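Local coordinates for protein ethylbenzene dehydrogenase beta-subunit (Aromatoleum aromaticum, PDB 2IVF) that serves as the iron–sulfur subunit of a three-chain enzyme, holding three SF4 clusters and one Fe3-S4 cluster, consistent with a role in electron transfer, at residues Val191-Ile199 against Leu260-Pro268; Arg228-Tyr239 against Ile333-Phe344. One frame throughout, in Å; residues are numbered along the deposited sequence.

Contact 1: Val191-Ile199 against Leu260-Pro268; sequences VEACPYKAI and LHAEYGTGP. With SF4 (iron/sulfur cluster), chain S.
The phenolic oxygen of Tyr-196 is gripped from two directions. Its proton goes to the backbone, OH to Leu-260 O at 2.6 Å, and the C=O...O angle of 168° places the hydroxyl almost straight off the end of the carbonyl. In return Tyr-196 OH accepts a proton from a water at 2.9 Å, and that water also takes the backbone proton of Thr-266, its oxygen 2.8 Å from Thr-266 N, and bonds to Thr-266 OG1. With CG anti to the carbonyl carbon (chi1 -61°), the ring extends into the 260-268 loop, where Leu-260 O and Thr-266 OG1 lie at its edge. Tyr-264 meets one face in an edge-to-face pair, centroids of the two rings 5.5 Å apart and planes at 59°; Pro-195 packs beside it, CB to Tyr-264 CD2 3.4 Å. The residues behind this aromatic belong to a Cys-Pro element of the bacterial ferredoxin type: Cys-194, the first residue beyond its helix, binds cluster iron, SG to FE1 2.4 Å, in a pocket that also contains Cys-151, Cys-154 and Cys-159. A type I turn from Cys-194 to Lys-197 follows, and the backbone beyond it curls back, so that Ala-198 N donates almost straight to Cys-194 SG at 3.2 Å. Lys-197 NZ folds over to Glu-192 O and Cys-194 O, approaching the latter from the face opposite to the turn's own N-H. Within the 260-268 loop, Tyr-264 OH lies over the centre of the His-261 ring. That imidazole is fixed in rotation by two carboxylates, Glu-263 at ND1 and Glu-69 at NE2, a setting that would tend to stabilise positive charge on it.

Contact 2: Arg228-Tyr239 against Ile333-Phe344; sequences RQCPGRVRAFGY and ISKKWSDRFGGF. With SF4 (iron/sulfur cluster), chain T; GOL (glycerol), chain O.
Arg-340 extends its side chain to the 228-239 segment and meets two of its carbonyls in different ways. NE donates to Arg-235 O at 2.9 Å with an N-H...O angle of 168°, in the guanidinium plane but above the plane of the carbonyl. Arg-233 O instead sits over the middle of the guanidinium face, 3.0 Å from Arg-340 CZ, a contact better read as electrostatic than as a hydrogen bond. The bend at chi3 (66°) turns the flat group to serve both. Arg-233 answers in the other direction: NH1 and NH2 converge end-on upon Ser-334 O, the shorter bond from NH2 at 2.7 Å, while Glu-270 and Asp-121 of the alpha-subunit chain form salt bridges with the same two nitrogens. Arg-233 closes a type I turn starting at Cys-230, whose SG binds cluster iron FE3 at 2.3 Å and accepts from Val-234 N; the Cys-Pro pair here is again of ferredoxin type. The chain then enters strand 235-239, at one margin of a mixed sheet. Strand 19-24 bonds to it there, and Phe-237 N turns to Arg-340 O at 2.9 Å. Further along, Gly-342 lies close on Gly-238, CA to CA 4.2 Å, and Phe-344 swings its ring into an aromatic cluster: Phe-237 CE2 comes over one face, 3.6 Å from Phe-344 CD2, while Tyr-239 CE2 meets the edge. Near the start of the segment the indole edge of Trp-337 points at the guanidinium face of Arg-228, planes 86° apart, and its CZ2 approaches Arg-228 O to 3.2 Å. A water joins Trp-337 NE1 to Cys-230 O, and Arg-228 itself continues to Glu-107 of the alpha-subunit chain.

In the fold
In both contacts a segment carrying a cluster-binding Cys-Pro pair packs on a part of the chain far away in sequence, through Pro-195 and Tyr-196 in contact 1 and mainly through Arg-228, Arg-233 and strand 235-239 in contact 2, at different SF4 clusters. Their centres are 25 Å apart, on opposite sides of the chain's centre, with nearest atoms about 11 Å from each other. The fold nevertheless ties them together: strand 235-239 and strand 258-259, which leads into the 260-268 loop, are the outermost strands of one mixed sheet. A further SF4 lies about 6 Å from the Arg-235 side chain, but about 12 Å from that of Tyr-196.

Contact 1: Val191-Ile199 against Leu260-Pro268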
loop_
_atom_site.group_PDB
_atom_site.type_symbol
_atom_site.label_atom_id
_atom_site.label_comp_id
_atom_site.label_asym_id
_atom_site.label_seq_id
_atom_site.Cartn_x
_atom_site.Cartn_y
_atom_site.Cartn_z
ATOM N N VAL B 191 -11.476 5.359 30.252
ATOM C CA VAL B 191 -11.004 6.022 29.043
ATOM C C VAL B 191 -10.260 7.333 29.348
ATOM O O VAL B 191 -9.176 7.604 28.783
ATOM C CB VAL B 191 -12.168 6.305 28.070
ATOM C CG1 VAL B 191 -11.643 6.945 26.797
ATOM C CG2 VAL B 191 -12.922 5.007 27.740
ATOM N N GLU B 192 -10.829 8.141 30.228
ATOM C CA GLU B 192 -10.199 9.380 30.649
ATOM C C GLU B 192 -8.879 9.123 31.416
ATOM O O GLU B 192 -7.908 9.868 31.301
ATOM C CB GLU B 192 -11.168 10.167 31.564
ATOM C CG GLU B 192 -12.502 10.578 30.922
ATOM C CD GLU B 192 -13.547 11.024 31.942
ATOM O OE1 GLU B 192 -13.316 10.908 33.152
ATOM O OE2 GLU B 192 -14.607 11.475 31.519
ATOM N N ALA B 193 -8.879 8.062 32.220
ATOM C CA ALA B 193 -7.741 7.686 33.035
ATOM C C ALA B 193 -6.554 7.100 32.269
ATOM O O ALA B 193 -5.433 7.243 32.709
ATOM C CB ALA B 193 -8.192 6.698 34.114
ATOM N N CYS B 194 -6.804 6.387 31.193
ATOM C CA CYS B 194 -5.731 5.782 30.440
ATOM C C CYS B 194 -5.013 6.895 29.685
ATOM O O CYS B 194 -5.592 7.483 28.792
ATOM C CB CYS B 194 -6.227 4.740 29.447
ATOM S SG CYS B 194 -4.937 4.341 28.223
ATOM N N PRO B 195 -3.741 7.165 30.034
ATOM C CA PRO B 195 -3.056 8.291 29.432
ATOM C C PRO B 195 -2.640 7.996 28.023
ATOM O O PRO B 195 -2.143 8.884 27.344
ATOM C CB PRO B 195 -1.833 8.432 30.309
ATOM C CG PRO B 195 -1.546 7.070 30.722
ATOM C CD PRO B 195 -2.870 6.431 30.954
ATOM N N TYR B 196 -2.802 6.745 27.600
ATOM C CA TYR B 196 -2.562 6.366 26.190
ATOM C C TYR B 196 -3.806 6.397 25.300
ATOM O O TYR B 196 -3.741 6.148 24.057
ATOM C CB TYR B 196 -1.968 4.971 26.175
ATOM C CG TYR B 196 -0.665 4.901 26.888
ATOM C CD1 TYR B 196 0.535 5.209 26.240
ATOM C CD2 TYR B 196 -0.618 4.505 28.197
ATOM C CE1 TYR B 196 1.765 5.193 26.942
ATOM C CE2 TYR B 196 0.599 4.446 28.907
ATOM C CZ TYR B 196 1.794 4.779 28.269
ATOM O OH TYR B 196 2.952 4.704 29.031
ATOM N N LYS B 197 -4.951 6.611 25.938
ATOM C CA LYS B 197 -6.272 6.502 25.304
ATOM C C LYS B 197 -6.419 5.220 24.515
ATOM O O LYS B 197 -6.824 5.233 23.345
ATOM C CB LYS B 197 -6.583 7.758 24.479
ATOM C CG LYS B 197 -6.659 9.025 25.352
ATOM C CD LYS B 197 -7.870 8.954 26.297
ATOM C CE LYS B 197 -7.934 10.030 27.366
ATOM N NZ LYS B 197 -6.910 9.951 28.447
ATOM N N ALA B 198 -6.023 4.123 25.175
ATOM C CA ALA B 198 -6.019 2.775 24.598
ATOM C C ALA B 198 -7.280 1.971 25.003
ATOM O O ALA B 198 -7.344 0.752 24.843
ATOM C CB ALA B 198 -4.745 2.037 25.001
ATOM N N ILE B 199 -8.281 2.645 25.553
ATOM C CA ILE B 199 -9.593 2.044 25.765
ATOM C C ILE B 199 -10.571 2.913 25.009
ATOM O O ILE B 199 -10.440 4.150 25.016
ATOM C CB ILE B 199 -10.022 2.017 27.252
ATOM C CG1 ILE B 199 -8.986 1.366 28.142
ATOM C CG2 ILE B 199 -11.345 1.288 27.413
ATOM C CD1 ILE B 199 -9.524 0.983 29.595
ATOM N N LEU B 260 7.059 3.670 26.115
ATOM C CA LEU B 260 6.480 4.903 25.622
ATOM C C LEU B 260 5.860 5.703 26.791
ATOM O O LEU B 260 4.983 5.221 27.527
ATOM C CB LEU B 260 5.485 4.617 24.473
ATOM C CG LEU B 260 4.640 5.797 23.941
ATOM C CD1 LEU B 260 5.504 6.794 23.198
ATOM C CD2 LEU B 260 3.477 5.276 23.025
ATOM N N HIS B 261 6.344 6.918 26.999
ATOM C CA HIS B 261 5.764 7.808 27.988
ATOM C C HIS B 261 5.672 7.157 29.387
ATOM O O HIS B 261 4.631 7.198 30.032
ATOM C CB HIS B 261 4.377 8.291 27.537
ATOM C CG HIS B 261 4.396 9.350 26.462
ATOM N ND1 HIS B 261 5.077 10.545 26.594
ATOM C CD2 HIS B 261 3.757 9.412 25.279
ATOM C CE1 HIS B 261 4.855 11.291 25.524
ATOM N NE2 HIS B 261 4.071 10.615 24.705
ATOM N N ALA B 262 6.772 6.583 29.861
ATOM C CA ALA B 262 6.835 6.000 31.204
ATOM C C ALA B 262 6.479 7.033 32.282
ATOM O O ALA B 262 6.088 6.651 33.409
ATOM C CB ALA B 262 8.210 5.436 31.457
ATOM N N GLU B 263 6.659 8.328 31.967
ATOM C CA GLU B 263 6.324 9.397 32.919
ATOM C C GLU B 263 4.836 9.486 33.215
ATOM O O GLU B 263 4.451 10.132 34.175
ATOM C CB GLU B 263 6.853 10.777 32.514
ATOM C CG GLU B 263 6.142 11.448 31.373
ATOM C CD GLU B 263 6.526 10.906 30.008
ATOM O OE1 GLU B 263 7.294 9.917 29.897
ATOM O OE2 GLU B 263 6.069 11.504 29.018
ATOM N N TYR B 264 4.016 8.832 32.404
ATOM C CA TYR B 264 2.596 8.704 32.695
ATOM C C TYR B 264 2.268 7.790 33.872
ATOM O O TYR B 264 1.093 7.736 34.316
ATOM C CB TYR B 264 1.827 8.252 31.460
ATOM C CG TYR B 264 1.841 9.177 30.261
ATOM C CD1 TYR B 264 2.341 10.475 30.317
ATOM C CD2 TYR B 264 1.303 8.762 29.076
ATOM C CE1 TYR B 264 2.321 11.299 29.191
ATOM C CE2 TYR B 264 1.284 9.564 27.967
ATOM C CZ TYR B 264 1.783 10.839 28.028
ATOM O OH TYR B 264 1.757 11.613 26.874
ATOM N N GLY B 265 3.277 7.098 34.408
ATOM C CA GLY B 265 3.152 6.432 35.710
ATOM C C GLY B 265 2.523 5.053 35.732
ATOM O O GLY B 265 2.307 4.489 36.816
ATOM N N THR B 266 2.274 4.481 34.563
ATOM C CA THR B 266 1.540 3.233 34.482
ATOM C C THR B 266 2.405 1.986 34.313
ATOM O O THR B 266 1.889 0.888 34.445
ATOM C CB THR B 266 0.523 3.254 33.332
ATOM O OG1 THR B 266 1.191 3.224 32.062
ATOM C CG2 THR B 266 -0.368 4.507 33.417
ATOM N N GLY B 267 3.700 2.135 34.060
ATOM C CA GLY B 267 4.545 0.963 33.846
ATOM C C GLY B 267 4.115 0.182 32.614
ATOM O O GLY B 267 3.754 -1.000 32.683
ATOM N N PRO B 268 4.178 0.809 31.447
ATOM C CA PRO B 268 3.736 0.168 30.235
ATOM C C PRO B 268 4.618 -1.001 29.843
ATOM O O PRO B 268 5.808 -0.998 30.161
ATOM C CB PRO B 268 3.901 1.262 29.190
ATOM C CG PRO B 268 4.977 2.084 29.762
ATOM C CD PRO B 268 4.717 2.140 31.170
HETATM FE FE1 SF4 S . -4.253 2.266 29.093
HETATM FE FE2 SF4 S . -5.032 0.463 30.843
HETATM FE FE3 SF4 S . -2.358 0.817 30.337
HETATM FE FE4 SF4 S . -3.947 -0.331 28.419
HETATM S S1 SF4 S . -3.450 -1.183 30.511
HETATM S S2 SF4 S . -2.409 1.365 28.128
HETATM S S3 SF4 S . -5.909 0.741 28.779
HETATM S S4 SF4 S . -3.777 2.328 31.345
HETATM O O HOH W 1 3.108 5.162 31.938
#

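Contact 2: Arg228-Tyr239 against Ile333-Phe344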
loop_
_atom_site.group_PDB
_atom_site.type_symbol
_atom_site.label_atom_id
_atom_site.label_comp_id
_atom_site.label_asym_id
_atom_site.label_seq_id
_atom_site.Cartn_x
_atom_site.Cartn_y
_atom_site.Cartn_z
ATOM N N ARG B 228 2.356 -11.021 14.738
ATOM C CA ARG B 228 2.638 -12.096 13.842
ATOM C C ARG B 228 2.576 -11.596 12.398
ATOM O O ARG B 228 3.426 -11.951 11.619
ATOM C CB ARG B 228 1.674 -13.263 14.000
ATOM C CG ARG B 228 2.104 -14.485 13.186
ATOM C CD ARG B 228 1.149 -15.683 13.393
ATOM N NE ARG B 228 1.561 -16.779 12.502
ATOM C CZ ARG B 228 1.315 -16.793 11.196
ATOM N NH1 ARG B 228 0.603 -15.820 10.640
ATOM N NH2 ARG B 228 1.796 -17.769 10.449
ATOM N N GLN B 229 1.605 -10.747 12.092
ATOM C CA GLN B 229 1.384 -10.301 10.707
ATOM C C GLN B 229 2.211 -9.128 10.176
ATOM O O GLN B 229 2.014 -8.673 9.045
ATOM C CB GLN B 229 -0.098 -10.024 10.487
ATOM C CG GLN B 229 -0.958 -11.301 10.657
ATOM C CD GLN B 229 -2.387 -11.149 10.219
ATOM O OE1 GLN B 229 -3.290 -11.299 11.021
ATOM N NE2 GLN B 229 -2.604 -10.791 8.935
ATOM N N CYS B 230 3.168 -8.660 10.957
ATOM C CA CYS B 230 3.957 -7.525 10.618
ATOM C C CYS B 230 4.992 -7.974 9.580
ATOM O O CYS B 230 5.907 -8.762 9.910
ATOM C CB CYS B 230 4.678 -7.045 11.822
ATOM S SG CYS B 230 5.962 -5.834 11.500
ATOM N N PRO B 231 4.830 -7.501 8.361
ATOM C CA PRO B 231 5.792 -7.851 7.343
ATOM C C PRO B 231 7.160 -7.251 7.512
ATOM O O PRO B 231 8.107 -7.742 6.904
ATOM C CB PRO B 231 5.178 -7.340 6.064
ATOM C CG PRO B 231 3.852 -6.817 6.391
ATOM C CD PRO B 231 3.758 -6.650 7.833
ATOM N N GLY B 232 7.262 -6.159 8.251
ATOM C CA GLY B 232 8.533 -5.517 8.477
ATOM C C GLY B 232 9.420 -6.260 9.466
ATOM O O GLY B 232 10.590 -5.922 9.597
ATOM N N ARG B 233 8.879 -7.276 10.115
ATOM C CA ARG B 233 9.598 -8.104 11.089
ATOM C C ARG B 233 10.144 -7.216 12.223
ATOM O O ARG B 233 11.243 -7.412 12.729
ATOM C CB ARG B 233 10.698 -8.936 10.393
ATOM C CG ARG B 233 10.199 -9.619 9.077
ATOM C CD ARG B 233 11.287 -10.255 8.258
ATOM N NE ARG B 233 11.684 -11.620 8.635
ATOM C CZ ARG B 233 12.691 -11.939 9.473
ATOM N NH1 ARG B 233 13.478 -11.017 10.029
ATOM N NH2 ARG B 233 12.964 -13.201 9.685
ATOM N N VAL B 234 9.275 -6.301 12.630
ATOM C CA VAL B 234 9.530 -5.237 13.597
ATOM C C VAL B 234 9.253 -5.676 15.017
ATOM O O VAL B 234 9.740 -5.079 15.973
ATOM C CB VAL B 234 8.538 -4.121 13.191
ATOM C CG1 VAL B 234 8.198 -3.163 14.260
ATOM C CG2 VAL B 234 8.982 -3.549 11.863
ATOM N N ARG B 235 8.416 -6.697 15.142
ATOM C CA ARG B 235 7.738 -7.007 16.373
ATOM C C ARG B 235 8.331 -8.251 17.027
ATOM O O ARG B 235 8.551 -9.245 16.372
ATOM C CB ARG B 235 6.290 -7.319 16.070
ATOM C CG ARG B 235 5.475 -6.257 15.377
ATOM C CD ARG B 235 5.245 -5.133 16.255
ATOM N NE ARG B 235 4.258 -4.239 15.687
ATOM C CZ ARG B 235 2.999 -4.096 16.122
ATOM N NH1 ARG B 235 2.516 -4.802 17.120
ATOM N NH2 ARG B 235 2.217 -3.209 15.532
ATOM N N ALA B 236 8.593 -8.195 18.314
ATOM C CA ALA B 236 8.866 -9.384 19.075
ATOM C C ALA B 236 7.904 -9.465 20.242
ATOM O O ALA B 236 7.365 -8.457 20.714
ATOM C CB ALA B 236 10.356 -9.395 19.573
ATOM N N PHE B 237 7.709 -10.683 20.725
ATOM C CA PHE B 237 6.637 -10.948 21.638
ATOM C C PHE B 237 7.081 -12.043 22.584
ATOM O O PHE B 237 7.777 -12.980 22.189
ATOM C CB PHE B 237 5.406 -11.462 20.878
ATOM C CG PHE B 237 4.214 -11.728 21.767
ATOM C CD1 PHE B 237 3.654 -10.714 22.500
ATOM C CD2 PHE B 237 3.639 -13.003 21.855
ATOM C CE1 PHE B 237 2.535 -10.960 23.319
ATOM C CE2 PHE B 237 2.523 -13.243 22.647
ATOM C CZ PHE B 237 1.980 -12.243 23.381
ATOM N N GLY B 238 6.647 -11.942 23.827
ATOM C CA GLY B 238 6.882 -13.020 24.756
ATOM C C GLY B 238 6.736 -12.580 26.183
ATOM O O GLY B 238 6.317 -11.470 26.429
ATOM N N TYR B 239 7.138 -13.453 27.103
ATOM C CA TYR B 239 7.129 -13.149 28.536
ATOM C C TYR B 239 8.408 -12.424 28.920
ATOM O O TYR B 239 9.514 -12.875 28.618
ATOM C CB TYR B 239 7.024 -14.399 29.355
ATOM C CG TYR B 239 5.696 -15.095 29.212
ATOM C CD1 TYR B 239 4.543 -14.610 29.860
ATOM C CD2 TYR B 239 5.579 -16.225 28.444
ATOM C CE1 TYR B 239 3.328 -15.274 29.740
ATOM C CE2 TYR B 239 4.377 -16.899 28.341
ATOM C CZ TYR B 239 3.272 -16.433 28.985
ATOM O OH TYR B 239 2.099 -17.126 28.821
ATOM N N ILE B 333 17.762 -8.295 13.731
ATOM C CA ILE B 333 17.570 -8.786 12.389
ATOM C C ILE B 333 16.617 -9.979 12.429
ATOM O O ILE B 333 15.698 -10.030 11.624
ATOM C CB ILE B 333 18.920 -9.217 11.771
ATOM C CG1 ILE B 333 19.721 -7.974 11.417
ATOM C CG2 ILE B 333 18.741 -10.188 10.582
ATOM C CD1 ILE B 333 21.153 -8.198 11.167
ATOM N N SER B 334 16.913 -10.937 13.299
ATOM C CA SER B 334 16.169 -12.216 13.434
ATOM C C SER B 334 16.029 -12.985 12.159
ATOM O O SER B 334 14.988 -12.963 11.518
ATOM C CB SER B 334 14.776 -12.023 14.020
ATOM O OG SER B 334 14.919 -11.415 15.266
ATOM N N LYS B 335 17.072 -13.679 11.795
ATOM C CA LYS B 335 17.096 -14.341 10.508
ATOM C C LYS B 335 15.992 -15.392 10.356
ATOM O O LYS B 335 15.449 -15.570 9.247
ATOM C CB LYS B 335 18.496 -14.853 10.208
ATOM C CG LYS B 335 18.967 -15.886 11.033
ATOM C CD LYS B 335 20.421 -16.243 10.677
ATOM C CE LYS B 335 20.733 -17.555 11.365
ATOM N NZ LYS B 335 22.065 -18.206 11.132
ATOM N N LYS B 336 15.620 -16.002 11.481
ATOM C CA LYS B 336 14.485 -16.919 11.581
ATOM C C LYS B 336 13.336 -16.195 12.256
ATOM O O LYS B 336 13.392 -15.890 13.434
ATOM C CB LYS B 336 14.862 -18.133 12.407
ATOM C CG LYS B 336 13.713 -19.180 12.545
ATOM C CD LYS B 336 14.183 -20.381 13.350
ATOM C CE LYS B 336 13.143 -21.477 13.453
ATOM N NZ LYS B 336 13.588 -22.498 14.499
ATOM N N TRP B 337 12.306 -15.924 11.503
ATOM C CA TRP B 337 11.221 -15.077 11.904
ATOM C C TRP B 337 10.570 -15.598 13.160
ATOM O O TRP B 337 10.295 -14.821 14.072
ATOM C CB TRP B 337 10.213 -14.999 10.737
ATOM C CG TRP B 337 8.909 -14.379 11.029
ATOM C CD1 TRP B 337 8.624 -13.080 11.167
ATOM C CD2 TRP B 337 7.690 -15.075 11.105
ATOM N NE1 TRP B 337 7.280 -12.906 11.385
ATOM C CE2 TRP B 337 6.689 -14.133 11.381
ATOM C CE3 TRP B 337 7.358 -16.423 11.099
ATOM C CZ2 TRP B 337 5.372 -14.505 11.584
ATOM C CZ3 TRP B 337 6.065 -16.776 11.272
ATOM C CH2 TRP B 337 5.086 -15.831 11.489
ATOM N N SER B 338 10.323 -16.904 13.224
ATOM C CA SER B 338 9.511 -17.425 14.327
ATOM C C SER B 338 10.218 -17.216 15.664
ATOM O O SER B 338 9.582 -17.289 16.724
ATOM C CB SER B 338 9.170 -18.895 14.140
ATOM O OG SER B 338 10.369 -19.648 14.083
ATOM N N ASP B 339 11.529 -16.971 15.635
ATOM C CA ASP B 339 12.271 -16.755 16.897
ATOM C C ASP B 339 11.869 -15.441 17.579
ATOM O O ASP B 339 12.245 -15.227 18.715
ATOM C CB ASP B 339 13.794 -16.685 16.642
ATOM C CG ASP B 339 14.440 -18.053 16.464
ATOM O OD1 ASP B 339 13.830 -19.092 16.691
ATOM O OD2 ASP B 339 15.590 -18.057 16.042
ATOM N N ARG B 340 11.148 -14.569 16.883
ATOM C CA ARG B 340 10.735 -13.278 17.461
ATOM C C ARG B 340 9.611 -13.421 18.474
ATOM O O ARG B 340 9.326 -12.481 19.193
ATOM C CB ARG B 340 10.289 -12.331 16.351
ATOM C CG ARG B 340 11.439 -12.028 15.390
ATOM C CD ARG B 340 11.245 -10.859 14.512
ATOM N NE ARG B 340 11.198 -9.596 15.216
ATOM C CZ ARG B 340 12.181 -8.693 15.310
ATOM N NH1 ARG B 340 13.383 -8.901 14.799
ATOM N NH2 ARG B 340 11.955 -7.585 15.963
ATOM N N PHE B 341 8.986 -14.598 18.559
ATOM C CA PHE B 341 7.682 -14.694 19.237
ATOM C C PHE B 341 7.650 -15.391 20.544
ATOM O O PHE B 341 6.602 -15.723 21.009
ATOM C CB PHE B 341 6.658 -15.276 18.293
ATOM C CG PHE B 341 6.542 -14.472 17.027
ATOM C CD1 PHE B 341 5.887 -13.265 17.032
ATOM C CD2 PHE B 341 7.184 -14.870 15.885
ATOM C CE1 PHE B 341 5.815 -12.483 15.909
ATOM C CE2 PHE B 341 7.102 -14.088 14.720
ATOM C CZ PHE B 341 6.436 -12.895 14.737
ATOM N N GLY B 342 8.798 -15.647 21.133
ATOM C CA GLY B 342 8.828 -16.027 22.532
ATOM C C GLY B 342 8.145 -17.345 22.833
ATOM O O GLY B 342 7.570 -17.504 23.925
ATOM N N GLY B 343 8.192 -18.262 21.869
ATOM C CA GLY B 343 7.531 -19.558 21.951
ATOM C C GLY B 343 6.085 -19.610 21.503
ATOM O O GLY B 343 5.509 -20.696 21.400
ATOM N N PHE B 344 5.501 -18.466 21.223
ATOM C CA PHE B 344 4.156 -18.384 20.594
ATOM C C PHE B 344 4.240 -18.661 19.125
ATOM O O PHE B 344 4.121 -17.772 18.291
ATOM C CB PHE B 344 3.528 -17.037 20.894
ATOM C CG PHE B 344 3.177 -16.907 22.358
ATOM C CD1 PHE B 344 1.921 -17.318 22.836
ATOM C CD2 PHE B 344 4.115 -16.431 23.248
ATOM C CE1 PHE B 344 1.615 -17.210 24.174
ATOM C CE2 PHE B 344 3.831 -16.320 24.611
ATOM C CZ PHE B 344 2.579 -16.697 25.082
HETATM FE FE1 SF4 T . 5.155 -1.140 11.178
HETATM FE FE2 SF4 T . 2.752 -2.375 11.647
HETATM FE FE3 SF4 T . 4.976 -3.785 11.099
HETATM FE FE4 SF4 T . 3.839 -2.411 9.069
HETATM S S1 SF4 T . 2.907 -4.128 10.193
HETATM S S2 SF4 T . 6.068 -2.528 9.588
HETATM S S3 SF4 T . 3.126 -0.591 10.252
HETATM S S4 SF4 T . 4.613 -2.447 12.954
HETATM C C1 GOL O . 3.428 -17.666 15.254
HETATM O O1 GOL O . 2.251 -18.082 16.026
HETATM C C2 GOL O . 3.861 -18.342 13.918
HETATM O O2 GOL O . 5.134 -18.993 13.920
HETATM C C3 GOL O . 3.066 -19.460 13.321
HETATM O O3 GOL O . 3.632 -19.679 12.064
HETATM O O HOH W 2 6.118 -10.463 11.967
HETATM O O HOH W 3 8.311 -15.979 26.073
#